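Uncharacterized protein (Legionella pneumophila subsp. pneumophila, PDB 4WRP) is of unknown function, a probable effector of the pathogen seen here through its helical C-terminal domain of the DUF5617 family. Local coordinates at residues 7-12 against 69-74; 46-49 against 55-58; 76-81 against 94-99. One frame throughout, in Å; residues are numbered along the deposited sequence.

Contact 1: residues 7-12 against 69-74; sequences AAYHEL and RHHVKV
His71 meets two neighbours on helix 6-21 at once, Tyr9 over one face of its imidazole and His10 at the rim. Its NE2 and ND1 of His10 lie 3.0 Å apart in a nearly straight hydrogen bond (164°), which either nitrogen could donate. Each nitrogen sits near the plane of the other ring, although the imidazoles are inclined to each other, rim to rim, and neither overlaps the other's face. Tyr9 approaches differently: its CE1 comes down 3.4 Å from CG of His71, off-centre above the ring, with CD1 3.7 Å from CD2 of His71. The pair is T-shaped, the edge of the phenol directed at the face of the imidazole, with planes 61° apart. CB of His71 also lies against CE1 of Tyr9, at 3.6 Å. The three rings form a buried aromatic cluster that joins the first helix of this all-helical domain to helix 68-83, between segments 57 residues apart at their closest ends. With CG anti to the backbone N (chi1 -168°), His71 points its ring toward helix 6-21, where Tyr9 and His10 meet it. Second-shell bonds probably help to hold the rings in this orientation. ND1 of His71 and OH of Tyr9 are both hydrogen-bonded to OH of Tyr48 on helix 34-49, and Asn68 ND2 also bonds to the Tyr9 hydroxyl. On the far side of His10, NE2 is hydrogen-bonded to the carbonyl O of Asp98, at the end of helix 90-98, so both nitrogens of each imidazole are satisfied. Ile62 and Trp67 pack on Tyr9.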
ATOM      1  N   ALA A   7       2.956   3.967   8.813  1.00 26.76           N
ATOM      2  CA  ALA A   7       4.056   3.065   8.395  1.00 26.02           C
ATOM      3  C   ALA A   7       3.935   1.699   9.058  1.00 25.84           C
ATOM      4  O   ALA A   7       4.189   0.690   8.443  1.00 26.56           O
ATOM      5  CB  ALA A   7       5.426   3.705   8.675  1.00 28.36           C
ATOM      6  N   ALA A   8       3.527   1.659  10.317  1.00 27.36           N
ATOM      7  CA  ALA A   8       3.328   0.375  11.017  1.00 27.39           C
ATOM      8  C   ALA A   8       2.170  -0.407  10.411  1.00 27.44           C
ATOM      9  O   ALA A   8       2.275  -1.640  10.255  1.00 26.47           O
ATOM     10  CB  ALA A   8       3.101   0.576  12.499  1.00 28.85           C
ATOM     11  N   TYR A   9       1.083   0.280  10.035  1.00 25.32           N
ATOM     12  CA  TYR A   9       0.009  -0.417   9.290  1.00 25.23           C
ATOM     13  C   TYR A   9       0.559  -1.012   7.955  1.00 24.77           C
ATOM     14  O   TYR A   9       0.251  -2.132   7.584  1.00 23.49           O
ATOM     15  CB  TYR A   9      -1.190   0.501   9.027  1.00 25.19           C
ATOM     16  CG  TYR A   9      -2.224  -0.194   8.183  1.00 25.34           C
ATOM     17  CD1 TYR A   9      -2.123  -0.209   6.798  1.00 25.35           C
ATOM     18  CD2 TYR A   9      -3.314  -0.850   8.763  1.00 29.39           C
ATOM     19  CE1 TYR A   9      -3.056  -0.868   6.011  1.00 25.85           C
ATOM     20  CE2 TYR A   9      -4.269  -1.516   7.976  1.00 29.32           C
ATOM     21  CZ  TYR A   9      -4.129  -1.515   6.601  1.00 27.95           C
ATOM     22  OH  TYR A   9      -5.030  -2.148   5.803  1.00 27.28           O
ATOM     23  N   HIS A  10       1.381  -0.233   7.260  1.00 22.90           N
ATOM     24  CA  HIS A  10       1.949  -0.666   6.004  1.00 22.96           C
ATOM     25  C   HIS A  10       2.870  -1.844   6.163  1.00 23.02           C
ATOM     26  O   HIS A  10       2.860  -2.705   5.332  1.00 23.47           O
ATOM     27  CB  HIS A  10       2.606   0.502   5.241  1.00 22.74           C
ATOM     28  CG  HIS A  10       3.142   0.112   3.917  1.00 25.38           C
ATOM     29  ND1 HIS A  10       2.339  -0.314   2.885  1.00 24.48           N
ATOM     30  CD2 HIS A  10       4.420   0.026   3.462  1.00 25.62           C
ATOM     31  CE1 HIS A  10       3.097  -0.643   1.855  1.00 23.82           C
ATOM     32  NE2 HIS A  10       4.360  -0.436   2.180  1.00 23.92           N
ATOM     33  N   GLU A  11       3.635  -1.906   7.239  0.50 24.39           N
ATOM     34  CA  GLU A  11       4.465  -3.101   7.468  0.50 26.97           C
ATOM     35  C   GLU A  11       3.603  -4.376   7.629  0.50 27.70           C
ATOM     36  O   GLU A  11       3.890  -5.418   7.050  0.50 27.94           O
ATOM     37  CB  GLU A  11       5.346  -2.912   8.689  0.50 29.77           C
ATOM     38  CG  GLU A  11       6.240  -4.105   8.864  0.50 33.04           C
ATOM     39  CD  GLU A  11       6.827  -4.564   7.524  0.50 35.94           C
ATOM     40  OE1 GLU A  11       6.653  -5.764   7.180  0.50 36.44           O
ATOM     41  OE2 GLU A  11       7.410  -3.703   6.792  0.50 37.45           O
ATOM     42  N   LEU A  12       2.517  -4.283   8.391  1.00 28.10           N
ATOM     43  CA  LEU A  12       1.591  -5.420   8.524  1.00 29.71           C
ATOM     44  C   LEU A  12       1.031  -5.769   7.168  1.00 27.22           C
ATOM     45  O   LEU A  12       0.951  -6.953   6.791  1.00 27.62           O
ATOM     46  CB  LEU A  12       0.401  -5.108   9.450  1.00 32.73           C
ATOM     47  CG  LEU A  12       0.599  -4.879  10.929  1.00 38.19           C
ATOM     48  CD1 LEU A  12      -0.800  -4.850  11.535  1.00 40.89           C
ATOM     49  CD2 LEU A  12       1.504  -5.953  11.586  1.00 41.80           C
ATOM     50  N   ARG A  69      -8.345   3.035   5.754  1.00 29.17           N
ATOM     51  CA  ARG A  69      -9.017   3.874   4.808  1.00 31.81           C
ATOM     52  C   ARG A  69      -8.038   4.612   3.902  1.00 31.21           C
ATOM     53  O   ARG A  69      -8.176   4.580   2.681  1.00 30.29           O
ATOM     54  CB  ARG A  69      -9.935   4.859   5.509  1.00 36.43           C
ATOM     55  CG  ARG A  69     -10.752   5.629   4.500  1.00 44.55           C
ATOM     56  CD  ARG A  69     -11.679   6.554   5.244  1.00 53.34           C
ATOM     57  NE  ARG A  69     -11.929   7.794   4.511  1.00 60.28           N
ATOM     58  CZ  ARG A  69     -13.135   8.273   4.223  1.00 62.12           C
ATOM     59  NH1 ARG A  69     -13.245   9.428   3.575  1.00 64.81           N
ATOM     60  NH2 ARG A  69     -14.225   7.622   4.607  1.00 64.78           N
ATOM     61  N   HIS A  70      -7.035   5.264   4.479  1.00 29.40           N
ATOM     62  CA  HIS A  70      -6.123   5.997   3.669  1.00 29.91           C
ATOM     63  C   HIS A  70      -5.209   5.027   2.897  1.00 26.92           C
ATOM     64  O   HIS A  70      -4.822   5.300   1.775  1.00 24.72           O
ATOM     65  CB  HIS A  70      -5.248   6.893   4.506  1.00 32.53           C
ATOM     66  CG  HIS A  70      -4.290   7.693   3.698  1.00 37.39           C
ATOM     67  ND1 HIS A  70      -4.691   8.745   2.902  1.00 42.51           N
ATOM     68  CD2 HIS A  70      -2.952   7.588   3.542  1.00 40.47           C
ATOM     69  CE1 HIS A  70      -3.635   9.274   2.313  1.00 41.88           C
ATOM     70  NE2 HIS A  70      -2.572   8.575   2.667  1.00 44.29           N
ATOM     71  N   HIS A  71      -4.890   3.887   3.500  1.00 25.65           N
ATOM     72  CA  HIS A  71      -4.001   2.937   2.829  1.00 23.56           C
ATOM     73  C   HIS A  71      -4.657   2.366   1.575  1.00 23.20           C
ATOM     74  O   HIS A  71      -4.044   2.306   0.529  1.00 22.44           O
ATOM     75  CB  HIS A  71      -3.607   1.855   3.769  1.00 24.22           C
ATOM     76  CG  HIS A  71      -2.492   1.012   3.265  1.00 24.16           C
ATOM     77  ND1 HIS A  71      -2.713  -0.106   2.502  1.00 26.05           N
ATOM     78  CD2 HIS A  71      -1.150   1.097   3.423  1.00 25.82           C
ATOM     79  CE1 HIS A  71      -1.561  -0.662   2.182  1.00 25.40           C
ATOM     80  NE2 HIS A  71      -0.597   0.039   2.745  1.00 25.37           N
ATOM     81  N   VAL A  72      -5.929   2.018   1.691  1.00 24.48           N
ATOM     82  CA  VAL A  72      -6.764   1.633   0.563  1.00 27.15           C
ATOM     83  C   VAL A  72      -6.790   2.736  -0.510  1.00 28.72           C
ATOM     84  O   VAL A  72      -6.624   2.432  -1.678  1.00 27.80           O
ATOM     85  CB  VAL A  72      -8.165   1.221   1.057  1.00 29.48           C
ATOM     86  CG1 VAL A  72      -9.238   1.222  -0.040  1.00 31.66           C
ATOM     87  CG2 VAL A  72      -8.057  -0.140   1.743  1.00 31.17           C
ATOM     88  N   LYS A  73      -6.980   3.999  -0.121  1.00 31.17           N
ATOM     89  CA  LYS A  73      -6.884   5.112  -1.086  1.00 31.58           C
ATOM     90  C   LYS A  73      -5.540   5.090  -1.860  1.00 29.39           C
ATOM     91  O   LYS A  73      -5.529   5.213  -3.071  1.00 27.71           O
ATOM     92  CB  LYS A  73      -7.055   6.433  -0.381  1.00 37.72           C
ATOM     93  CG  LYS A  73      -7.554   7.598  -1.226  1.00 48.33           C
ATOM     94  CD  LYS A  73      -6.513   8.247  -2.141  1.00 55.53           C
ATOM     95  CE  LYS A  73      -5.380   8.956  -1.400  1.00 62.51           C
ATOM     96  NZ  LYS A  73      -4.373   9.566  -2.331  1.00 64.63           N
ATOM     97  N   VAL A  74      -4.415   4.934  -1.168  1.00 25.97           N
ATOM     98  CA  VAL A  74      -3.122   4.877  -1.860  1.00 25.69           C
ATOM     99  C   VAL A  74      -3.045   3.674  -2.812  1.00 25.18           C
ATOM    100  O   VAL A  74      -2.621   3.820  -3.965  1.00 23.57           O
ATOM    101  CB  VAL A  74      -1.961   4.890  -0.835  1.00 27.39           C
ATOM    102  CG1 VAL A  74      -0.608   4.796  -1.537  1.00 27.81           C
ATOM    103  CG2 VAL A  74      -2.057   6.196  -0.018  1.00 29.47           C
TER

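Contact 2: residues 46-49 against 55-58; sequences DDYT and WWAK
OD2 of Asp47 accepts the backbone N-H of Trp55 in a short hydrogen bond, 2.6 Å between OD2 and N, with an angle of 159° at the hydrogen. The donor meets the carboxylate from above, well out of its plane. The same oxygen lies 3.2 Å from CD1 of Trp56, at the edge of the indole. The other oxygen, OD1, takes the N-H of Thr54, and the two carboxylate oxygens together hold consecutive backbone amides of the chain returning from helix 34-49. After the short loop that follows the helix, the chain lays Trp56 against the last part of the helix it has just left, within the helical DUF5617 domain. CB of Tyr48 sits 3.5 Å from NE1 of Trp56 and 3.7 Å from CE2 of Trp56. Farther out, CD1 of Tyr48 stands over the centre of the indole, and the two rings are inclined at 43°, neither stacked nor edge-to-face. Standing beside its own backbone N (chi1 -65°), CG of Trp56 directs the indole back to the helix, where NE1 is hydrogen-bonded to the carbonyl O of Val44. Trp13 of helix 6-21 stacks on Trp56 and meets Tyr48 edge-to-face.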
ATOM      1  N   ASP A  46      -6.645  -4.966  -6.281  1.00 25.03           N
ATOM      2  CA  ASP A  46      -8.028  -4.517  -6.502  1.00 26.49           C
ATOM      3  C   ASP A  46      -8.958  -5.130  -5.458  1.00 27.22           C
ATOM      4  O   ASP A  46      -9.772  -4.455  -4.892  1.00 25.99           O
ATOM      5  CB  ASP A  46      -8.461  -4.864  -7.918  1.00 29.65           C
ATOM      6  CG  ASP A  46      -9.760  -4.137  -8.332  1.00 32.84           C
ATOM      7  OD1 ASP A  46     -10.021  -2.968  -7.952  1.00 38.47           O
ATOM      8  OD2 ASP A  46     -10.523  -4.757  -9.067  1.00 37.86           O
ATOM      9  N   ASP A  47      -8.784  -6.419  -5.177  1.00 27.77           N
ATOM     10  CA  ASP A  47      -9.576  -7.095  -4.160  1.00 29.61           C
ATOM     11  C   ASP A  47      -9.410  -6.385  -2.817  1.00 27.79           C
ATOM     12  O   ASP A  47     -10.394  -6.140  -2.107  1.00 28.05           O
ATOM     13  CB  ASP A  47      -9.220  -8.592  -4.093  1.00 31.63           C
ATOM     14  CG  ASP A  47     -10.002  -9.325  -3.031  1.00 34.90           C
ATOM     15  OD1 ASP A  47     -11.252  -9.209  -3.081  1.00 35.06           O
ATOM     16  OD2 ASP A  47      -9.366  -9.988  -2.149  1.00 32.82           O
ATOM     17  N   TYR A  48      -8.193  -5.961  -2.506  1.00 25.91           N
ATOM     18  CA  TYR A  48      -7.927  -5.196  -1.277  1.00 25.80           C
ATOM     19  C   TYR A  48      -8.739  -3.912  -1.185  1.00 26.22           C
ATOM     20  O   TYR A  48      -9.229  -3.585  -0.131  1.00 25.15           O
ATOM     21  CB  TYR A  48      -6.445  -4.871  -1.151  1.00 24.78           C
ATOM     22  CG  TYR A  48      -6.035  -3.997  -0.006  1.00 23.33           C
ATOM     23  CD1 TYR A  48      -6.108  -4.442   1.311  1.00 24.88           C
ATOM     24  CD2 TYR A  48      -5.564  -2.715  -0.238  1.00 23.74           C
ATOM     25  CE1 TYR A  48      -5.701  -3.661   2.368  1.00 24.21           C
ATOM     26  CE2 TYR A  48      -5.186  -1.896   0.809  1.00 24.12           C
ATOM     27  CZ  TYR A  48      -5.230  -2.383   2.110  1.00 25.47           C
ATOM     28  OH  TYR A  48      -4.840  -1.561   3.137  1.00 27.42           O
ATOM     29  N   THR A  49      -8.877  -3.201  -2.294  1.00 28.34           N
ATOM     30  CA  THR A  49      -9.589  -1.918  -2.280  1.00 30.39           C
ATOM     31  C   THR A  49     -11.106  -2.120  -2.278  1.00 32.38           C
ATOM     32  O   THR A  49     -11.821  -1.161  -2.184  1.00 33.63           O
ATOM     33  CB  THR A  49      -9.216  -1.078  -3.488  1.00 30.14           C
ATOM     34  OG1 THR A  49      -9.674  -1.760  -4.659  1.00 32.37           O
ATOM     35  CG2 THR A  49      -7.678  -0.859  -3.576  1.00 29.94           C
ATOM     36  N   TRP A  55      -9.162 -12.513  -1.565  1.00 35.87           N
ATOM     37  CA  TRP A  55      -7.785 -12.947  -1.284  1.00 35.61           C
ATOM     38  C   TRP A  55      -7.305 -12.604   0.105  1.00 35.32           C
ATOM     39  O   TRP A  55      -6.314 -13.142   0.555  1.00 35.14           O
ATOM     40  CB  TRP A  55      -6.835 -12.295  -2.296  1.00 36.79           C
ATOM     41  CG  TRP A  55      -6.903 -12.883  -3.652  1.00 38.18           C
ATOM     42  CD1 TRP A  55      -7.571 -12.393  -4.760  1.00 37.05           C
ATOM     43  CD2 TRP A  55      -6.270 -14.094  -4.063  1.00 38.96           C
ATOM     44  NE1 TRP A  55      -7.373 -13.245  -5.833  1.00 38.21           N
ATOM     45  CE2 TRP A  55      -6.592 -14.298  -5.425  1.00 40.16           C
ATOM     46  CE3 TRP A  55      -5.478 -15.041  -3.402  1.00 41.54           C
ATOM     47  CZ2 TRP A  55      -6.147 -15.410  -6.132  1.00 42.68           C
ATOM     48  CZ3 TRP A  55      -5.012 -16.143  -4.120  1.00 44.40           C
ATOM     49  CH2 TRP A  55      -5.352 -16.319  -5.460  1.00 43.55           C
ATOM     50  N   TRP A  56      -7.998 -11.686   0.778  1.00 35.83           N
ATOM     51  CA  TRP A  56      -7.538 -11.123   2.051  1.00 35.20           C
ATOM     52  C   TRP A  56      -8.345 -11.560   3.282  1.00 38.35           C
ATOM     53  O   TRP A  56      -8.211 -10.937   4.342  1.00 36.02           O
ATOM     54  CB  TRP A  56      -7.600  -9.595   1.975  1.00 31.79           C
ATOM     55  CG  TRP A  56      -6.684  -9.004   0.984  1.00 29.13           C
ATOM     56  CD1 TRP A  56      -6.882  -8.933  -0.342  1.00 28.96           C
ATOM     57  CD2 TRP A  56      -5.387  -8.449   1.229  1.00 26.69           C
ATOM     58  NE1 TRP A  56      -5.840  -8.338  -0.943  1.00 27.02           N
ATOM     59  CE2 TRP A  56      -4.891  -8.033  -0.008  1.00 26.24           C
ATOM     60  CE3 TRP A  56      -4.610  -8.256   2.375  1.00 25.80           C
ATOM     61  CZ2 TRP A  56      -3.638  -7.414  -0.155  1.00 25.46           C
ATOM     62  CZ3 TRP A  56      -3.370  -7.625   2.239  1.00 25.08           C
ATOM     63  CH2 TRP A  56      -2.898  -7.223   0.982  1.00 25.10           C
ATOM     64  N   ALA A  57      -9.167 -12.614   3.175  1.00 40.83           N
ATOM     65  CA  ALA A  57     -10.040 -13.013   4.307  1.00 42.94           C
ATOM     66  C   ALA A  57      -9.233 -13.376   5.554  1.00 45.62           C
ATOM     67  O   ALA A  57      -9.588 -12.983   6.664  1.00 46.89           O
ATOM     68  CB  ALA A  57     -10.947 -14.159   3.909  1.00 45.85           C
ATOM     69  N   LYS A  58      -8.119 -14.080   5.379  1.00 45.69           N
ATOM     70  CA  LYS A  58      -7.254 -14.437   6.501  1.00 47.39           C
ATOM     71  C   LYS A  58      -6.805 -13.205   7.311  1.00 48.06           C
ATOM     72  O   LYS A  58      -6.512 -13.306   8.497  1.00 48.71           O
ATOM     73  CB  LYS A  58      -6.018 -15.210   5.981  1.00 50.63           C
ATOM     74  CG  LYS A  58      -4.929 -15.420   7.029  1.00 53.50           C
ATOM     75  CD  LYS A  58      -3.862 -16.410   6.585  1.00 57.62           C
ATOM     76  CE  LYS A  58      -2.757 -16.499   7.642  1.00 59.62           C
ATOM     77  NZ  LYS A  58      -2.001 -17.781   7.517  1.00 64.99           N
TER

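Contact 3: residues 76-81 against 94-99; sequences DDIVKE and VDRLDN
Arg96 grips the carboxylate of Glu81 side-on, with NE 2.9 Å from OE1 of Glu81 and NH2 2.8 Å from OE2 of Glu81. This two-pronged salt bridge gives each oxygen its own N-H, and the bonds are fairly straight, at 153° and 165°. Both oxygens lie close to the guanidinium plane and are met on their syn sides, although the two flat groups are twisted 32° apart. A bend at chi2 of Arg96 turns the guanidinium to this edge-on approach, while Glu81 comes in extended beyond CG. OE1 of Glu81 has a further partner in the hydroxyl of Tyr87, in the connection between the helices. Helices 68-83 and 90-98 run antiparallel here, as successive arms of a helical hairpin, with the short segments' axes 11.3 Å apart at closest. Beneath the ion pair, CG1 of Ile78 lies over one face of the guanidinium, 3.6 Å from NH2 of Arg96, so the guanidinium is met at its edge by the carboxylate and on one face by the isoleucine. Deeper still, CD1 of Ile78 touches CD2 of Leu97 at 3.8 Å. Leu97 continues inward to Trp13 and Phe17 of helix 6-21 and to Leu45 of helix 34-49.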
ATOM      1  N   ASP A  76      -5.461   2.075  -4.194  1.00 26.45           N
ATOM      2  CA  ASP A  76      -6.342   2.377  -5.327  1.00 27.72           C
ATOM      3  C   ASP A  76      -5.671   3.284  -6.382  1.00 27.48           C
ATOM      4  O   ASP A  76      -5.828   3.063  -7.592  1.00 25.09           O
ATOM      5  CB  ASP A  76      -7.613   2.986  -4.787  1.00 32.15           C
ATOM      6  CG  ASP A  76      -8.685   3.023  -5.813  1.00 40.93           C
ATOM      7  OD1 ASP A  76      -9.261   1.940  -6.100  1.00 45.79           O
ATOM      8  OD2 ASP A  76      -8.876   4.129  -6.375  1.00 45.98           O
ATOM      9  N   ASP A  77      -4.892   4.271  -5.935  1.00 27.20           N
ATOM     10  CA  ASP A  77      -4.091   5.079  -6.865  1.00 29.84           C
ATOM     11  C   ASP A  77      -3.040   4.206  -7.562  1.00 27.35           C
ATOM     12  O   ASP A  77      -2.735   4.384  -8.738  1.00 25.72           O
ATOM     13  CB  ASP A  77      -3.338   6.187  -6.142  1.00 32.88           C
ATOM     14  CG  ASP A  77      -4.244   7.285  -5.593  1.00 38.63           C
ATOM     15  OD1 ASP A  77      -5.428   7.381  -6.000  1.00 46.11           O
ATOM     16  OD2 ASP A  77      -3.742   8.040  -4.715  1.00 44.79           O
ATOM     17  N   ILE A  78      -2.452   3.254  -6.847  1.00 24.76           N
ATOM     18  CA  ILE A  78      -1.466   2.387  -7.527  1.00 22.85           C
ATOM     19  C   ILE A  78      -2.157   1.513  -8.611  1.00 23.33           C
ATOM     20  O   ILE A  78      -1.645   1.307  -9.721  1.00 25.34           O
ATOM     21  CB  ILE A  78      -0.660   1.582  -6.485  1.00 22.37           C
ATOM     22  CG1 ILE A  78       0.163   2.539  -5.626  1.00 23.62           C
ATOM     23  CG2 ILE A  78       0.203   0.542  -7.150  1.00 23.20           C
ATOM     24  CD1 ILE A  78       0.835   1.884  -4.420  1.00 24.60           C
ATOM     25  N   VAL A  79      -3.314   0.959  -8.309  1.00 24.08           N
ATOM     26  CA  VAL A  79      -4.053   0.172  -9.286  1.00 24.95           C
ATOM     27  C   VAL A  79      -4.343   1.035 -10.522  1.00 26.36           C
ATOM     28  O   VAL A  79      -4.193   0.606 -11.657  1.00 25.87           O
ATOM     29  CB  VAL A  79      -5.336  -0.375  -8.691  1.00 26.54           C
ATOM     30  CG1 VAL A  79      -6.259  -0.946  -9.775  1.00 26.82           C
ATOM     31  CG2 VAL A  79      -4.990  -1.428  -7.630  1.00 25.52           C
ATOM     32  N   LYS A  80      -4.695   2.272 -10.303  1.00 25.47           N
ATOM     33  CA  LYS A  80      -4.843   3.160 -11.438  1.00 28.70           C
ATOM     34  C   LYS A  80      -3.532   3.355 -12.221  1.00 28.77           C
ATOM     35  O   LYS A  80      -3.552   3.423 -13.428  1.00 28.30           O
ATOM     36  CB  LYS A  80      -5.360   4.477 -10.962  1.00 33.60           C
ATOM     37  CG  LYS A  80      -6.022   5.280 -12.056  1.00 43.19           C
ATOM     38  CD  LYS A  80      -6.886   6.384 -11.453  1.00 54.16           C
ATOM     39  CE  LYS A  80      -6.677   7.724 -12.163  1.00 66.98           C
ATOM     40  NZ  LYS A  80      -6.794   8.876 -11.210  1.00 77.14           N
ATOM     41  N   GLU A  81      -2.396   3.437 -11.530  1.00 25.68           N
ATOM     42  CA  GLU A  81      -1.118   3.525 -12.193  1.00 26.53           C
ATOM     43  C   GLU A  81      -0.820   2.295 -13.041  1.00 25.47           C
ATOM     44  O   GLU A  81      -0.176   2.408 -14.110  1.00 25.13           O
ATOM     45  CB  GLU A  81       0.037   3.746 -11.162  1.00 27.65           C
ATOM     46  CG  GLU A  81       0.044   5.118 -10.489  1.00 29.23           C
ATOM     47  CD  GLU A  81       1.040   5.145  -9.280  1.00 33.70           C
ATOM     48  OE1 GLU A  81       1.842   4.173  -9.047  1.00 28.23           O
ATOM     49  OE2 GLU A  81       0.968   6.136  -8.521  1.00 34.73           O
ATOM     50  N   VAL A  94       6.307  -3.921  -7.305  1.00 24.00           N
ATOM     51  CA  VAL A  94       6.474  -4.189  -5.908  1.00 26.81           C
ATOM     52  C   VAL A  94       7.393  -3.213  -5.166  1.00 27.55           C
ATOM     53  O   VAL A  94       7.219  -3.001  -3.960  1.00 27.59           O
ATOM     54  CB  VAL A  94       6.837  -5.635  -5.554  1.00 29.67           C
ATOM     55  CG1 VAL A  94       5.875  -6.618  -6.213  1.00 28.84           C
ATOM     56  CG2 VAL A  94       8.255  -5.913  -5.883  1.00 32.95           C
ATOM     57  N   ASP A  95       8.338  -2.572  -5.850  1.00 29.11           N
ATOM     58  CA  ASP A  95       9.059  -1.446  -5.209  1.00 27.44           C
ATOM     59  C   ASP A  95       8.117  -0.299  -4.883  1.00 25.88           C
ATOM     60  O   ASP A  95       8.260   0.321  -3.840  1.00 25.87           O
ATOM     61  CB  ASP A  95      10.207  -0.919  -6.074  1.00 29.82           C
ATOM     62  CG  ASP A  95      11.449  -1.880  -6.071  1.00 35.26           C
ATOM     63  OD1 ASP A  95      11.633  -2.621  -5.089  1.00 36.58           O
ATOM     64  OD2 ASP A  95      12.233  -1.868  -7.038  1.00 37.36           O
ATOM     65  N   ARG A  96       7.193   0.002  -5.777  1.00 23.56           N
ATOM     66  CA  ARG A  96       6.207   1.045  -5.503  1.00 23.49           C
ATOM     67  C   ARG A  96       5.425   0.690  -4.249  1.00 23.33           C
ATOM     68  O   ARG A  96       5.252   1.529  -3.367  1.00 23.63           O
ATOM     69  CB  ARG A  96       5.268   1.243  -6.708  1.00 23.01           C
ATOM     70  CG  ARG A  96       4.113   2.220  -6.466  1.00 24.70           C
ATOM     71  CD  ARG A  96       4.514   3.713  -6.601  1.00 27.35           C
ATOM     72  NE  ARG A  96       3.321   4.574  -6.628  1.00 30.11           N
ATOM     73  CZ  ARG A  96       2.722   5.184  -5.595  1.00 30.48           C
ATOM     74  NH1 ARG A  96       3.197   5.180  -4.346  1.00 29.86           N
ATOM     75  NH2 ARG A  96       1.599   5.855  -5.829  1.00 31.23           N
ATOM     76  N   LEU A  97       4.962  -0.568  -4.149  1.00 24.03           N
ATOM     77  CA  LEU A  97       4.175  -0.996  -3.000  1.00 23.18           C
ATOM     78  C   LEU A  97       4.998  -0.951  -1.740  1.00 24.41           C
ATOM     79  O   LEU A  97       4.540  -0.493  -0.670  1.00 25.95           O
ATOM     80  CB  LEU A  97       3.573  -2.376  -3.210  1.00 22.94           C
ATOM     81  CG  LEU A  97       2.537  -2.443  -4.311  1.00 22.06           C
ATOM     82  CD1 LEU A  97       2.342  -3.877  -4.761  1.00 23.00           C
ATOM     83  CD2 LEU A  97       1.203  -1.855  -3.846  1.00 23.16           C
ATOM     84  N   ASP A  98       6.240  -1.320  -1.879  1.00 25.11           N
ATOM     85  CA  ASP A  98       7.132  -1.406  -0.725  1.00 27.97           C
ATOM     86  C   ASP A  98       7.255  -0.060  -0.070  1.00 27.12           C
ATOM     87  O   ASP A  98       7.116   0.066   1.128  1.00 27.43           O
ATOM     88  CB  ASP A  98       8.506  -1.838  -1.201  1.00 32.00           C
ATOM     89  CG  ASP A  98       9.201  -2.725  -0.239  1.00 41.39           C
ATOM     90  OD1 ASP A  98       8.733  -2.837   0.922  1.00 44.52           O
ATOM     91  OD2 ASP A  98      10.252  -3.300  -0.659  1.00 43.19           O
ATOM     92  N   ASN A  99       7.404   0.970  -0.906  1.00 25.87           N
ATOM     93  CA  ASN A  99       7.755   2.309  -0.466  1.00 27.12           C
ATOM     94  C   ASN A  99       6.586   3.302  -0.369  1.00 28.28           C
ATOM     95  O   ASN A  99       6.819   4.522  -0.288  1.00 28.88           O
ATOM     96  CB  ASN A  99       8.786   2.821  -1.469  1.00 28.11           C
ATOM     97  CG  ASN A  99      10.095   2.061  -1.349  1.00 28.42           C
ATOM     98  OD1 ASN A  99      10.700   2.073  -0.300  1.00 31.32           O
ATOM     99  ND2 ASN A  99      10.523   1.419  -2.397  1.00 28.63           N
TER

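The three contacts illustrate how chemistry can vary with burial in a small helical domain. In contact 1 every touching residue is buried, and helices distant in sequence are joined through hydrogen-bonded aromatic rings; in contacts 2 and 3 half of the touching residues are buried, the connections are short, and a carboxylate stands at the polar side. In contact 2 that carboxylate receives backbone amides, in contact 3 a guanidinium. Helix 68-83 serves both contacts 1 and 3, while helix 34-49 gives one side of contact 2 and the following loop the other. Tyr48 and His10 tie contact 1 to its neighbours, and Val72 packs on Tyr48 and Thr49.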